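Local coordinates for iron-regulated outer membrane protein (Neisseria meningitidis, PDB 4B7O), which acts as a TonB-dependent iron transporter of the meningococcal outer membrane, probably serving as a receptor for siderophore uptake, at residues R110-G113 with Q114-D118; K170-D173 with A174-L178; A516-H520 with G521-I525; K698-K702 with D703-V707. All coordinates share one frame; numbering follows the deposited sequence.

Contact 1: residues R110-G113 with Q114-D118; sequences RGMG and QNSVD
Gly113 O is gripped by two backbone N-H groups, accepting from Ser116 N (2.8 Å, close to straight at 167°) and from Val117 N (3.0 Å, 150°), so the chain doubles back in one tight turn after a short extended piece. The two donors come from opposite faces of the carbonyl plane, each somewhat tilted out of it. Gly113, with no side chain, takes up little room where the chain enters the turn. Ser116 brings its OG to 3.6 Å from Gly113 O without a hydrogen bond. Met112 reaches the same hydroxyl, its flexible thioether chain bent at chi2 and chi3 so that CE ends 3.8 Å from Ser116 OG. As modelled, Val117 turns CG1 toward Met112 O, but the near-eclipsed chi1 of 14° and the very short approach to Gly113 O make its exact place doubtful. Beyond the turn, Val117 packs on Leu107 and Leu109, while both ends of the Gln114 amide bond backbone atoms, OE1 to Leu107 N and NE2 to Arg136 O. The chemistry thus implies an economy of acceptors: one carbonyl serves two amides in a buried turn of the plug domain, where solvent is probably scarce.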
ATOM      1  N   ARG A 110       3.101   8.955  -6.159  1.00 36.95           N
ATOM      2  CA  ARG A 110       3.912   9.709  -7.113  1.00 35.99           C
ATOM      3  C   ARG A 110       4.031   8.993  -8.426  1.00 36.68           C
ATOM      4  O   ARG A 110       5.079   9.020  -9.052  1.00 36.66           O
ATOM      5  CB  ARG A 110       5.319   9.929  -6.558  1.00 37.21           C
ATOM      6  CG  ARG A 110       5.414  11.051  -5.537  1.00 35.23           C
ATOM      7  CD  ARG A 110       6.766  11.074  -4.815  1.00 35.69           C
ATOM      8  NE  ARG A 110       6.803  12.223  -3.874  1.00 34.31           N
ATOM      9  CZ  ARG A 110       7.824  12.549  -3.106  1.00 29.85           C
ATOM     10  NH1 ARG A 110       8.931  11.810  -3.125  1.00 26.99           N
ATOM     11  NH2 ARG A 110       7.723  13.607  -2.297  1.00 31.46           N
ATOM     12  N   GLY A 111       2.946   8.358  -8.849  1.00 39.53           N
ATOM     13  CA  GLY A 111       2.927   7.586 -10.098  1.00 37.06           C
ATOM     14  C   GLY A 111       3.564   6.204 -10.029  1.00 37.77           C
ATOM     15  O   GLY A 111       3.571   5.497 -11.015  1.00 42.13           O
ATOM     16  N   MET A 112       4.140   5.808  -8.897  1.00 36.79           N
ATOM     17  CA  MET A 112       4.826   4.516  -8.868  1.00 36.39           C
ATOM     18  C   MET A 112       3.896   3.557  -8.231  1.00 36.81           C
ATOM     19  O   MET A 112       3.167   3.943  -7.291  1.00 36.29           O
ATOM     20  CB  MET A 112       6.116   4.589  -8.101  1.00 35.74           C
ATOM     21  CG  MET A 112       7.104   5.584  -8.651  1.00 36.28           C
ATOM     22  SD  MET A 112       7.665   5.146 -10.315  1.00 43.06           S
ATOM     23  CE  MET A 112       8.630   3.699  -9.996  1.00 45.48           C
ATOM     24  N   GLY A 113       3.843   2.339  -8.772  1.00 35.10           N
ATOM     25  CA  GLY A 113       2.808   1.373  -8.339  1.00 36.24           C
ATOM     26  C   GLY A 113       3.266   0.420  -7.226  1.00 37.28           C
ATOM     27  O   GLY A 113       4.410   0.521  -6.724  1.00 38.87           O
ATOM     28  N   GLN A 114       2.415  -0.551  -6.873  1.00 40.08           N
ATOM     29  CA  GLN A 114       2.742  -1.443  -5.733  1.00 42.26           C
ATOM     30  C   GLN A 114       3.897  -2.403  -5.966  1.00 42.20           C
ATOM     31  O   GLN A 114       4.369  -3.045  -5.033  1.00 45.63           O
ATOM     32  CB  GLN A 114       1.546  -2.217  -5.276  1.00 40.77           C
ATOM     33  CG  GLN A 114       0.584  -1.362  -4.501  1.00 46.57           C
ATOM     34  CD  GLN A 114      -0.822  -1.939  -4.491  1.00 50.00           C
ATOM     35  OE1 GLN A 114      -1.464  -2.117  -5.554  1.00 50.59           O
ATOM     36  NE2 GLN A 114      -1.310  -2.242  -3.290  1.00 48.55           N
ATOM     37  N   ASN A 115       4.355  -2.513  -7.200  1.00 38.26           N
ATOM     38  CA  ASN A 115       5.613  -3.168  -7.410  1.00 43.54           C
ATOM     39  C   ASN A 115       6.763  -2.466  -6.632  1.00 43.47           C
ATOM     40  O   ASN A 115       7.742  -3.101  -6.279  1.00 49.17           O
ATOM     41  CB  ASN A 115       5.908  -3.273  -8.896  1.00 44.89           C
ATOM     42  CG  ASN A 115       7.334  -3.695  -9.176  1.00 53.47           C
ATOM     43  OD1 ASN A 115       7.679  -4.868  -9.071  1.00 61.56           O
ATOM     44  ND2 ASN A 115       8.171  -2.737  -9.527  1.00 55.07           N
ATOM     45  N   SER A 116       6.634  -1.192  -6.306  1.00 40.47           N
ATOM     46  CA  SER A 116       7.719  -0.552  -5.536  1.00 45.10           C
ATOM     47  C   SER A 116       7.220   0.060  -4.246  1.00 42.07           C
ATOM     48  O   SER A 116       8.035   0.401  -3.384  1.00 42.51           O
ATOM     49  CB  SER A 116       8.452   0.551  -6.329  1.00 42.26           C
ATOM     50  OG  SER A 116       7.879   0.772  -7.613  1.00 50.12           O
ATOM     51  N   VAL A 117       5.910   0.288  -4.118  1.00 39.34           N
ATOM     52  CA  VAL A 117       5.462   0.871  -2.845  1.00 36.52           C
ATOM     53  C   VAL A 117       4.810  -0.144  -1.945  1.00 34.29           C
ATOM     54  O   VAL A 117       3.907  -0.827  -2.342  1.00 35.04           O
ATOM     55  CB  VAL A 117       4.721   2.202  -3.024  1.00 35.41           C
ATOM     56  CG1 VAL A 117       4.322   2.428  -4.464  1.00 43.74           C
ATOM     57  CG2 VAL A 117       3.583   2.464  -2.021  1.00 30.36           C
ATOM     58  N   ASP A 118       5.323  -0.277  -0.730  1.00 36.03           N
ATOM     59  CA  ASP A 118       4.810  -1.266   0.204  1.00 35.52           C
ATOM     60  C   ASP A 118       3.646  -0.698   0.957  1.00 37.21           C
ATOM     61  O   ASP A 118       3.430   0.504   0.921  1.00 37.19           O
ATOM     62  CB  ASP A 118       5.912  -1.696   1.147  1.00 37.42           C
ATOM     63  CG  ASP A 118       7.057  -2.392   0.403  1.00 43.15           C
ATOM     64  OD1 ASP A 118       6.802  -3.181  -0.563  1.00 38.37           O
ATOM     65  OD2 ASP A 118       8.213  -2.107   0.742  1.00 42.93           O
TER

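Contact 2: residues K170-D173 with A174-L178; sequences KTVD and AQDLL
Here the plug domain's mixed sheet gives way to a one-turn helix: strand 166-171 ends, Val172 and Asp173 form the junction, and helix 174-177 begins on the path to the first barrel strand, 185-194, of this TonB-dependent receptor. The helix is started by Asp173 O, which accepts from Leu177 N at 3.2 Å, the donor lying in the carbonyl plane. Leu178 N repeats the four-residue step with Ala174 O, at 2.8 Å. Beside this turn Val172 and Leu177 meet at about a right angle. With CG2 anti to its own N, Val172 sets that methyl 3.7 Å from Leu177 CG, and both residues continue onto Leu215 of barrel strand 212-223. A beta-branched valine suits the extended backbone just past the strand, and a leucine suits the helix face turned to the barrel wall.

Asp173 occupies the N-cap position, yet its carboxylate makes no capping bond. Its OD1 instead forms a salt bridge with Lys254 NZ, which also takes up Val172 O and Thr171 OG1; this lysine therefore binds the junction to the barrel. The Asp176 carboxylate is modelled nearly parallel to that of Asp173, though the place of Asp176 OD2 is less sure. Two like charges so near each other would be expected to repel mildly, and Lys254 probably offsets part of this. Asp176 folds back toward the junction, its CB resting 3.6 Å from Asp173 O and 4.2 Å from Val172 CG2.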
ATOM      1  N   LYS A 170      -0.685   1.473  11.583  1.00 33.80           N
ATOM      2  CA  LYS A 170      -0.529   0.785  12.836  1.00 33.95           C
ATOM      3  C   LYS A 170      -1.903   0.378  13.264  1.00 36.03           C
ATOM      4  O   LYS A 170      -2.866   1.175  13.138  1.00 31.65           O
ATOM      5  CB  LYS A 170       0.092   1.639  13.923  1.00 33.47           C
ATOM      6  CG  LYS A 170       1.453   2.216  13.592  1.00 43.48           C
ATOM      7  CD  LYS A 170       1.891   3.036  14.789  1.00 45.99           C
ATOM      8  CE  LYS A 170       2.949   4.009  14.413  1.00 51.71           C
ATOM      9  NZ  LYS A 170       4.252   3.330  14.663  1.00 64.51           N
ATOM     10  N   THR A 171      -2.000  -0.845  13.791  1.00 34.22           N
ATOM     11  CA  THR A 171      -3.288  -1.379  14.159  1.00 36.46           C
ATOM     12  C   THR A 171      -3.755  -0.682  15.448  1.00 36.64           C
ATOM     13  O   THR A 171      -2.945  -0.149  16.191  1.00 38.60           O
ATOM     14  CB  THR A 171      -3.248  -2.926  14.279  1.00 36.65           C
ATOM     15  OG1 THR A 171      -2.252  -3.314  15.246  1.00 32.77           O
ATOM     16  CG2 THR A 171      -2.923  -3.553  12.923  1.00 31.73           C
ATOM     17  N   VAL A 172      -5.048  -0.683  15.702  1.00 31.52           N
ATOM     18  CA  VAL A 172      -5.567  -0.054  16.904  1.00 36.98           C
ATOM     19  C   VAL A 172      -5.182  -0.824  18.185  1.00 38.62           C
ATOM     20  O   VAL A 172      -4.855  -2.015  18.148  1.00 39.17           O
ATOM     21  CB  VAL A 172      -7.100   0.182  16.760  1.00 38.04           C
ATOM     22  CG1 VAL A 172      -7.774  -1.081  16.314  1.00 34.46           C
ATOM     23  CG2 VAL A 172      -7.702   0.652  18.070  1.00 46.80           C
ATOM     24  N   ASP A 173      -5.192  -0.100  19.297  1.00 43.10           N
ATOM     25  CA  ASP A 173      -4.759  -0.510  20.635  1.00 39.51           C
ATOM     26  C   ASP A 173      -5.904  -0.186  21.562  1.00 40.88           C
ATOM     27  O   ASP A 173      -6.682   0.727  21.307  1.00 43.54           O
ATOM     28  CB  ASP A 173      -3.655   0.457  21.092  1.00 44.45           C
ATOM     29  CG  ASP A 173      -2.317  -0.035  20.792  1.00 54.48           C
ATOM     30  OD1 ASP A 173      -2.182  -1.031  20.042  1.00 68.20           O
ATOM     31  OD2 ASP A 173      -1.372   0.548  21.328  1.00 67.42           O
ATOM     32  N   ALA A 174      -5.945  -0.846  22.697  1.00 39.65           N
ATOM     33  CA  ALA A 174      -6.952  -0.597  23.690  1.00 37.17           C
ATOM     34  C   ALA A 174      -6.923   0.858  24.097  1.00 40.59           C
ATOM     35  O   ALA A 174      -7.973   1.470  24.304  1.00 43.55           O
ATOM     36  CB  ALA A 174      -6.706  -1.510  24.907  1.00 40.19           C
ATOM     37  N   GLN A 175      -5.717   1.404  24.229  1.00 38.79           N
ATOM     38  CA  GLN A 175      -5.497   2.786  24.662  1.00 38.78           C
ATOM     39  C   GLN A 175      -6.252   3.791  23.748  1.00 39.80           C
ATOM     40  O   GLN A 175      -6.897   4.708  24.233  1.00 41.91           O
ATOM     41  CB  GLN A 175      -3.952   3.063  24.743  1.00 40.29           C
ATOM     42  CG  GLN A 175      -3.511   4.470  25.160  1.00 54.54           C
ATOM     43  CD  GLN A 175      -4.211   4.985  26.432  1.00 69.07           C
ATOM     44  OE1 GLN A 175      -5.191   5.755  26.358  1.00 78.17           O
ATOM     45  NE2 GLN A 175      -3.736   4.537  27.604  1.00 67.75           N
ATOM     46  N   ASP A 176      -6.133   3.641  22.429  1.00 37.89           N
ATOM     47  CA  ASP A 176      -6.896   4.448  21.491  1.00 39.28           C
ATOM     48  C   ASP A 176      -8.418   4.240  21.575  1.00 42.48           C
ATOM     49  O   ASP A 176      -9.178   5.223  21.431  1.00 40.53           O
ATOM     50  CB  ASP A 176      -6.446   4.157  20.092  1.00 41.25           C
ATOM     51  CG  ASP A 176      -4.953   4.180  19.967  1.00 54.95           C
ATOM     52  OD1 ASP A 176      -4.315   5.159  20.473  1.00 55.34           O
ATOM     53  OD2 ASP A 176      -4.414   3.205  19.364  1.00 60.48           O
ATOM     54  N   LEU A 177      -8.874   3.007  21.833  1.00 32.40           N
ATOM     55  CA  LEU A 177     -10.307   2.802  21.907  1.00 36.62           C
ATOM     56  C   LEU A 177     -10.876   3.343  23.214  1.00 37.05           C
ATOM     57  O   LEU A 177     -12.047   3.744  23.285  1.00 36.85           O
ATOM     58  CB  LEU A 177     -10.685   1.327  21.702  1.00 40.83           C
ATOM     59  CG  LEU A 177     -10.683   0.894  20.229  1.00 42.77           C
ATOM     60  CD1 LEU A 177     -10.790  -0.604  20.069  1.00 44.03           C
ATOM     61  CD2 LEU A 177     -11.840   1.542  19.516  1.00 40.60           C
ATOM     62  N   LEU A 178     -10.028   3.408  24.234  1.00 36.86           N
ATOM     63  CA  LEU A 178     -10.436   3.945  25.534  1.00 40.49           C
ATOM     64  C   LEU A 178     -10.482   5.473  25.585  1.00 44.29           C
ATOM     65  O   LEU A 178     -10.896   6.058  26.593  1.00 48.61           O
ATOM     66  CB  LEU A 178      -9.503   3.424  26.630  1.00 38.20           C
ATOM     67  CG  LEU A 178      -9.654   1.932  26.942  1.00 40.46           C
ATOM     68  CD1 LEU A 178      -8.425   1.505  27.703  1.00 39.00           C
ATOM     69  CD2 LEU A 178     -10.920   1.587  27.714  1.00 35.49           C
TER

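Contact 3: residues A516-H520 with G521-I525; sequences ALQTH and GKRGI
Gly521 N donates to Gln518 O at 3.1 Å and 153°, approaching from well above the carbonyl plane and not on a lone pair. The next amide, Lys522 N, is taken by a side chain: it gives a bond of 3.1 Å to His520 ND1, nearly straight and lying in the ring plane at the edge of the imidazole. A chi1 of 48° puts CG of His520 between the backbone N and the carbonyl carbon, from where the ring can turn back toward the following residues. ND1 must then act as the acceptor, which leaves NE2 to donate to Tyr347 O, and histidine suits the place because it offers one nitrogen of each kind. Gln518 O sits over one face, 3.9 Å above the ring centre. Two consecutive type I beta turns, Gln518 to Gly521 and Gly521 to Gly524, shape this part of the long loop after barrel strand 498-509 that leads into the short strand 525-528, probably an extracellular loop. Gly521, shared by both, has a positive phi that glycine adopts easily; its O accepts from Gly524 N at 2.9 Å. Lys522 leads its amine away to Gly349 O and Asn350 OD1, while Arg523 makes a cation-pi contact with Tyr347. The Gln518 amide and Arg523 guanidinium stand almost perpendicular, 87° apart, with Gln518 OE1 3.8 Å from Arg523 NH1.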
ATOM      1  N   ALA A 516       2.367 -15.469  -7.584  1.00 35.38           N
ATOM      2  CA  ALA A 516       2.183 -16.664  -6.762  1.00 39.77           C
ATOM      3  C   ALA A 516       1.276 -17.666  -7.465  1.00 43.88           C
ATOM      4  O   ALA A 516       1.533 -18.867  -7.428  1.00 42.47           O
ATOM      5  CB  ALA A 516       1.578 -16.318  -5.375  1.00 33.58           C
ATOM      6  N   LEU A 517       0.205 -17.152  -8.069  1.00 42.23           N
ATOM      7  CA  LEU A 517      -0.813 -17.982  -8.673  1.00 44.41           C
ATOM      8  C   LEU A 517      -0.324 -18.708  -9.932  1.00 44.45           C
ATOM      9  O   LEU A 517      -1.027 -19.549 -10.475  1.00 42.05           O
ATOM     10  CB  LEU A 517      -2.063 -17.167  -8.982  1.00 41.60           C
ATOM     11  CG  LEU A 517      -3.209 -18.083  -9.420  1.00 45.85           C
ATOM     12  CD1 LEU A 517      -3.536 -19.219  -8.436  1.00 46.54           C
ATOM     13  CD2 LEU A 517      -4.409 -17.211  -9.736  1.00 51.37           C
ATOM     14  N   GLN A 518       0.900 -18.432 -10.364  1.00 41.76           N
ATOM     15  CA  GLN A 518       1.394 -19.070 -11.573  1.00 41.78           C
ATOM     16  C   GLN A 518       2.603 -19.848 -11.254  1.00 39.23           C
ATOM     17  O   GLN A 518       3.198 -20.439 -12.133  1.00 43.54           O
ATOM     18  CB  GLN A 518       1.722 -18.051 -12.646  1.00 42.22           C
ATOM     19  CG  GLN A 518       0.534 -17.276 -13.132  1.00 42.69           C
ATOM     20  CD  GLN A 518       0.748 -16.843 -14.585  1.00 59.66           C
ATOM     21  OE1 GLN A 518       0.580 -17.632 -15.539  1.00 64.88           O
ATOM     22  NE2 GLN A 518       1.129 -15.592 -14.765  1.00 61.28           N
ATOM     23  N   THR A 519       2.948 -19.907  -9.983  1.00 38.34           N
ATOM     24  CA  THR A 519       4.124 -20.631  -9.553  1.00 40.24           C
ATOM     25  C   THR A 519       4.179 -22.139  -9.943  1.00 47.83           C
ATOM     26  O   THR A 519       5.276 -22.692 -10.138  1.00 43.18           O
ATOM     27  CB  THR A 519       4.296 -20.457  -8.054  1.00 40.01           C
ATOM     28  OG1 THR A 519       4.407 -19.049  -7.772  1.00 45.01           O
ATOM     29  CG2 THR A 519       5.539 -21.166  -7.600  1.00 42.03           C
ATOM     30  N   HIS A 520       3.011 -22.780 -10.066  1.00 46.89           N
ATOM     31  CA  HIS A 520       2.905 -24.191 -10.495  1.00 50.37           C
ATOM     32  C   HIS A 520       3.600 -24.505 -11.800  1.00 51.72           C
ATOM     33  O   HIS A 520       3.968 -25.658 -12.046  1.00 49.55           O
ATOM     34  CB  HIS A 520       1.432 -24.584 -10.597  1.00 48.51           C
ATOM     35  CG  HIS A 520       0.604 -23.587 -11.350  1.00 42.64           C
ATOM     36  ND1 HIS A 520       0.706 -23.427 -12.682  1.00 42.89           N
ATOM     37  CD2 HIS A 520      -0.315 -22.659 -10.913  1.00 42.80           C
ATOM     38  CE1 HIS A 520      -0.121 -22.466 -13.083  1.00 41.69           C
ATOM     39  NE2 HIS A 520      -0.746 -21.991 -12.000  1.00 42.76           N
ATOM     40  N   GLY A 521       3.744 -23.495 -12.655  1.00 46.23           N
ATOM     41  CA  GLY A 521       4.569 -23.613 -13.850  1.00 45.37           C
ATOM     42  C   GLY A 521       3.893 -24.202 -15.064  1.00 46.56           C
ATOM     43  O   GLY A 521       4.532 -24.469 -16.075  1.00 48.94           O
ATOM     44  N   LYS A 522       2.588 -24.369 -14.993  1.00 46.99           N
ATOM     45  CA  LYS A 522       1.833 -24.842 -16.124  1.00 46.21           C
ATOM     46  C   LYS A 522       2.173 -24.049 -17.376  1.00 54.30           C
ATOM     47  O   LYS A 522       2.186 -24.595 -18.508  1.00 53.92           O
ATOM     48  CB  LYS A 522       0.337 -24.775 -15.805  1.00 49.62           C
ATOM     49  CG  LYS A 522      -0.576 -25.019 -17.008  1.00 53.00           C
ATOM     50  CD  LYS A 522      -1.847 -25.769 -16.600  1.00 50.11           C
ATOM     51  CE  LYS A 522      -2.595 -26.201 -17.860  1.00 56.52           C
ATOM     52  NZ  LYS A 522      -4.021 -26.502 -17.552  1.00 59.10           N
ATOM     53  N   ARG A 523       2.485 -22.765 -17.177  1.00 52.35           N
ATOM     54  CA  ARG A 523       2.613 -21.889 -18.302  1.00 47.46           C
ATOM     55  C   ARG A 523       4.044 -21.694 -18.663  1.00 47.60           C
ATOM     56  O   ARG A 523       4.337 -21.070 -19.675  1.00 45.75           O
ATOM     57  CB  ARG A 523       1.948 -20.582 -18.022  1.00 54.19           C
ATOM     58  CG  ARG A 523       0.441 -20.635 -18.135  1.00 53.49           C
ATOM     59  CD  ARG A 523       0.058 -19.453 -19.018  1.00 61.42           C
ATOM     60  NE  ARG A 523      -1.363 -19.408 -19.345  1.00 65.41           N
ATOM     61  CZ  ARG A 523      -2.138 -18.348 -19.147  1.00 65.25           C
ATOM     62  NH1 ARG A 523      -1.600 -17.238 -18.648  1.00 59.03           N
ATOM     63  NH2 ARG A 523      -3.434 -18.399 -19.462  1.00 58.82           N
ATOM     64  N   GLY A 524       4.951 -22.242 -17.865  1.00 42.96           N
ATOM     65  CA  GLY A 524       6.347 -22.162 -18.239  1.00 43.52           C
ATOM     66  C   GLY A 524       7.244 -22.054 -17.046  1.00 46.64           C
ATOM     67  O   GLY A 524       6.770 -21.816 -15.926  1.00 51.19           O
ATOM     68  N   ILE A 525       8.544 -22.264 -17.261  1.00 45.68           N
ATOM     69  CA  ILE A 525       9.460 -22.145 -16.151  1.00 48.23           C
ATOM     70  C   ILE A 525       9.787 -20.678 -16.067  1.00 55.36           C
ATOM     71  O   ILE A 525       9.794 -19.980 -17.103  1.00 53.89           O
ATOM     72  CB  ILE A 525      10.748 -22.960 -16.320  1.00 49.24           C
ATOM     73  CG1 ILE A 525      10.428 -24.430 -16.561  1.00 54.62           C
ATOM     74  CG2 ILE A 525      11.572 -22.869 -15.050  1.00 47.83           C
ATOM     75  CD1 ILE A 525       9.454 -25.022 -15.547  1.00 54.35           C
TER

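Contact 4: residues K698-K702 with D703-V707; sequences KPLGK and DTLNV
Pro699 and Leu705 meet at the apolar centre, the proline CG 3.7 Å from Leu705 CD2 as the side chains cross at about a right angle. The same CG touches Val707 CG2 at 3.8 Å, and Leu700 lays CD1 against Leu705 CB. Leu705, its CG anti to the backbone N (chi1 170°), thus brings its CD2 branch against the proline ring, whose rigid shape suits the second position of the type I turn Lys698 to Gly701. Gly701 closes that turn with a positive phi. Farther out, a water bridges the backbone, accepting from Leu700 N at 2.7 Å and donating to Lys702 O and to Leu705 O. At the polar edge Lys698 runs alongside Asn706 and gives its NZ to Asn706 OD1 at 3.2 Å, in the carbonyl plane. The same amine forms a salt bridge with Asp703 OD1 at 3.3 Å, weak as a hydrogen bond. Its strongest partner is Glu79, whose OE2 forms a second salt bridge, so the charge is probably shared between two carboxylates; the long, flexible lysine can reach them all. This is the turn of a beta hairpin joining antiparallel strands 684-697 and 705-712, probably one of the short periplasmic turns of a TonB-dependent receptor barrel.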
ATOM      1  N   LYS A 698     -21.979  14.686  16.679  1.00 40.69           N
ATOM      2  CA  LYS A 698     -21.723  14.062  17.969  1.00 38.06           C
ATOM      3  C   LYS A 698     -22.846  14.470  18.912  1.00 42.55           C
ATOM      4  O   LYS A 698     -22.824  15.561  19.468  1.00 43.05           O
ATOM      5  CB  LYS A 698     -20.415  14.587  18.566  1.00 38.10           C
ATOM      6  CG  LYS A 698     -19.284  14.767  17.574  1.00 39.10           C
ATOM      7  CD  LYS A 698     -17.965  14.600  18.278  1.00 38.44           C
ATOM      8  CE  LYS A 698     -16.821  15.150  17.469  1.00 40.06           C
ATOM      9  NZ  LYS A 698     -16.147  14.067  16.665  1.00 45.05           N
ATOM     10  N   PRO A 699     -23.839  13.599  19.095  1.00 46.27           N
ATOM     11  CA  PRO A 699     -24.992  13.990  19.904  1.00 46.25           C
ATOM     12  C   PRO A 699     -24.618  14.201  21.355  1.00 46.01           C
ATOM     13  O   PRO A 699     -25.260  15.018  22.022  1.00 47.92           O
ATOM     14  CB  PRO A 699     -25.949  12.792  19.755  1.00 41.68           C
ATOM     15  CG  PRO A 699     -25.601  12.249  18.417  1.00 43.40           C
ATOM     16  CD  PRO A 699     -24.090  12.344  18.376  1.00 43.75           C
ATOM     17  N   LEU A 700     -23.588  13.493  21.825  1.00 41.48           N
ATOM     18  CA  LEU A 700     -23.182  13.597  23.230  1.00 45.47           C
ATOM     19  C   LEU A 700     -22.206  14.728  23.424  1.00 44.87           C
ATOM     20  O   LEU A 700     -21.720  14.933  24.514  1.00 44.39           O
ATOM     21  CB  LEU A 700     -22.598  12.269  23.760  1.00 42.74           C
ATOM     22  CG  LEU A 700     -23.577  11.080  23.607  1.00 45.77           C
ATOM     23  CD1 LEU A 700     -23.073   9.701  24.041  1.00 42.70           C
ATOM     24  CD2 LEU A 700     -24.881  11.389  24.331  1.00 46.15           C
ATOM     25  N   GLY A 701     -21.905  15.463  22.361  1.00 45.82           N
ATOM     26  CA  GLY A 701     -20.813  16.434  22.445  1.00 48.01           C
ATOM     27  C   GLY A 701     -19.375  15.888  22.607  1.00 49.62           C
ATOM     28  O   GLY A 701     -18.412  16.645  22.610  1.00 45.63           O
ATOM     29  N   LYS A 702     -19.216  14.576  22.726  1.00 47.94           N
ATOM     30  CA  LYS A 702     -17.894  14.041  22.870  1.00 48.12           C
ATOM     31  C   LYS A 702     -17.590  12.960  21.813  1.00 48.10           C
ATOM     32  O   LYS A 702     -18.417  12.665  20.968  1.00 53.37           O
ATOM     33  CB  LYS A 702     -17.722  13.555  24.293  1.00 49.96           C
ATOM     34  CG  LYS A 702     -18.799  12.593  24.715  1.00 54.95           C
ATOM     35  CD  LYS A 702     -18.380  11.776  25.932  1.00 57.84           C
ATOM     36  CE  LYS A 702     -18.879  12.390  27.220  1.00 58.90           C
ATOM     37  NZ  LYS A 702     -17.772  13.119  27.885  1.00 66.76           N
ATOM     38  N   ASP A 703     -16.396  12.390  21.825  1.00 44.37           N
ATOM     39  CA  ASP A 703     -16.016  11.473  20.743  1.00 42.04           C
ATOM     40  C   ASP A 703     -16.517  10.067  20.951  1.00 42.75           C
ATOM     41  O   ASP A 703     -16.012   9.147  20.355  1.00 41.77           O
ATOM     42  CB  ASP A 703     -14.503  11.460  20.568  1.00 41.86           C
ATOM     43  CG  ASP A 703     -13.956  12.819  20.124  1.00 47.52           C
ATOM     44  OD1 ASP A 703     -14.706  13.664  19.569  1.00 46.62           O
ATOM     45  OD2 ASP A 703     -12.749  13.056  20.332  1.00 51.81           O
ATOM     46  N   THR A 704     -17.529   9.882  21.782  1.00 43.29           N
ATOM     47  CA  THR A 704     -17.968   8.531  22.061  1.00 43.20           C
ATOM     48  C   THR A 704     -19.125   8.131  21.169  1.00 43.66           C
ATOM     49  O   THR A 704     -19.469   6.944  21.063  1.00 43.66           O
ATOM     50  CB  THR A 704     -18.397   8.359  23.518  1.00 43.83           C
ATOM     51  OG1 THR A 704     -19.062   9.547  23.928  1.00 43.75           O
ATOM     52  CG2 THR A 704     -17.189   8.154  24.383  1.00 45.23           C
ATOM     53  N   LEU A 705     -19.762   9.108  20.555  1.00 41.63           N
ATOM     54  CA  LEU A 705     -20.819   8.794  19.656  1.00 40.76           C
ATOM     55  C   LEU A 705     -20.694   9.710  18.469  1.00 42.47           C
ATOM     56  O   LEU A 705     -20.819  10.939  18.602  1.00 40.65           O
ATOM     57  CB  LEU A 705     -22.179   8.911  20.372  1.00 46.03           C
ATOM     58  CG  LEU A 705     -23.455   8.841  19.512  1.00 47.17           C
ATOM     59  CD1 LEU A 705     -23.656   7.460  18.879  1.00 41.52           C
ATOM     60  CD2 LEU A 705     -24.650   9.217  20.378  1.00 47.25           C
ATOM     61  N   ASN A 706     -20.375   9.120  17.320  1.00 41.21           N
ATOM     62  CA  ASN A 706     -20.462   9.837  16.039  1.00 38.79           C
ATOM     63  C   ASN A 706     -21.605   9.354  15.147  1.00 41.34           C
ATOM     64  O   ASN A 706     -21.836   8.128  14.981  1.00 38.22           O
ATOM     65  CB  ASN A 706     -19.183   9.646  15.251  1.00 41.78           C
ATOM     66  CG  ASN A 706     -17.988  10.233  15.949  1.00 43.24           C
ATOM     67  OD1 ASN A 706     -17.893  11.442  16.125  1.00 41.73           O
ATOM     68  ND2 ASN A 706     -17.049   9.390  16.305  1.00 41.98           N
ATOM     69  N   VAL A 707     -22.291  10.307  14.528  1.00 39.36           N
ATOM     70  CA  VAL A 707     -23.282   9.970  13.529  1.00 36.31           C
ATOM     71  C   VAL A 707     -22.842  10.605  12.240  1.00 38.57           C
ATOM     72  O   VAL A 707     -22.773  11.817  12.147  1.00 40.13           O
ATOM     73  CB  VAL A 707     -24.648  10.508  13.942  1.00 40.90           C
ATOM     74  CG1 VAL A 707     -25.725  10.016  12.970  1.00 39.32           C
ATOM     75  CG2 VAL A 707     -24.963  10.037  15.368  1.00 36.64           C
TER
HETATM   76  O   HOH W   1     -14.400  11.500  16.799  1.00 48.31           O
HETATM   77  O   HOH W   2     -21.412  12.414  20.709  1.00 40.50           O

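How the contacts relate
The four local contacts follow one another along the chain without touching. Contact 1 lies inside the plug, its centre about 8 Å from that of the chain, and contact 2 marks where the plug leads into the barrel; their centres are about 28 Å apart. Contact 3 belongs to a barrel loop whose residues Ala516 and Leu517 bond Gln129 and Ile130, so it faces the plug some 24 Å, centre to centre, from contact 1. Contacts 2 and 4 are neighbours on one side of the chain's centre, with nearest atoms about 7 Å apart; Lys744 bonds backbone atoms of both. Contacts 3 and 4, about 53 Å between centres, lie on opposite sides, probably extracellular and periplasmic.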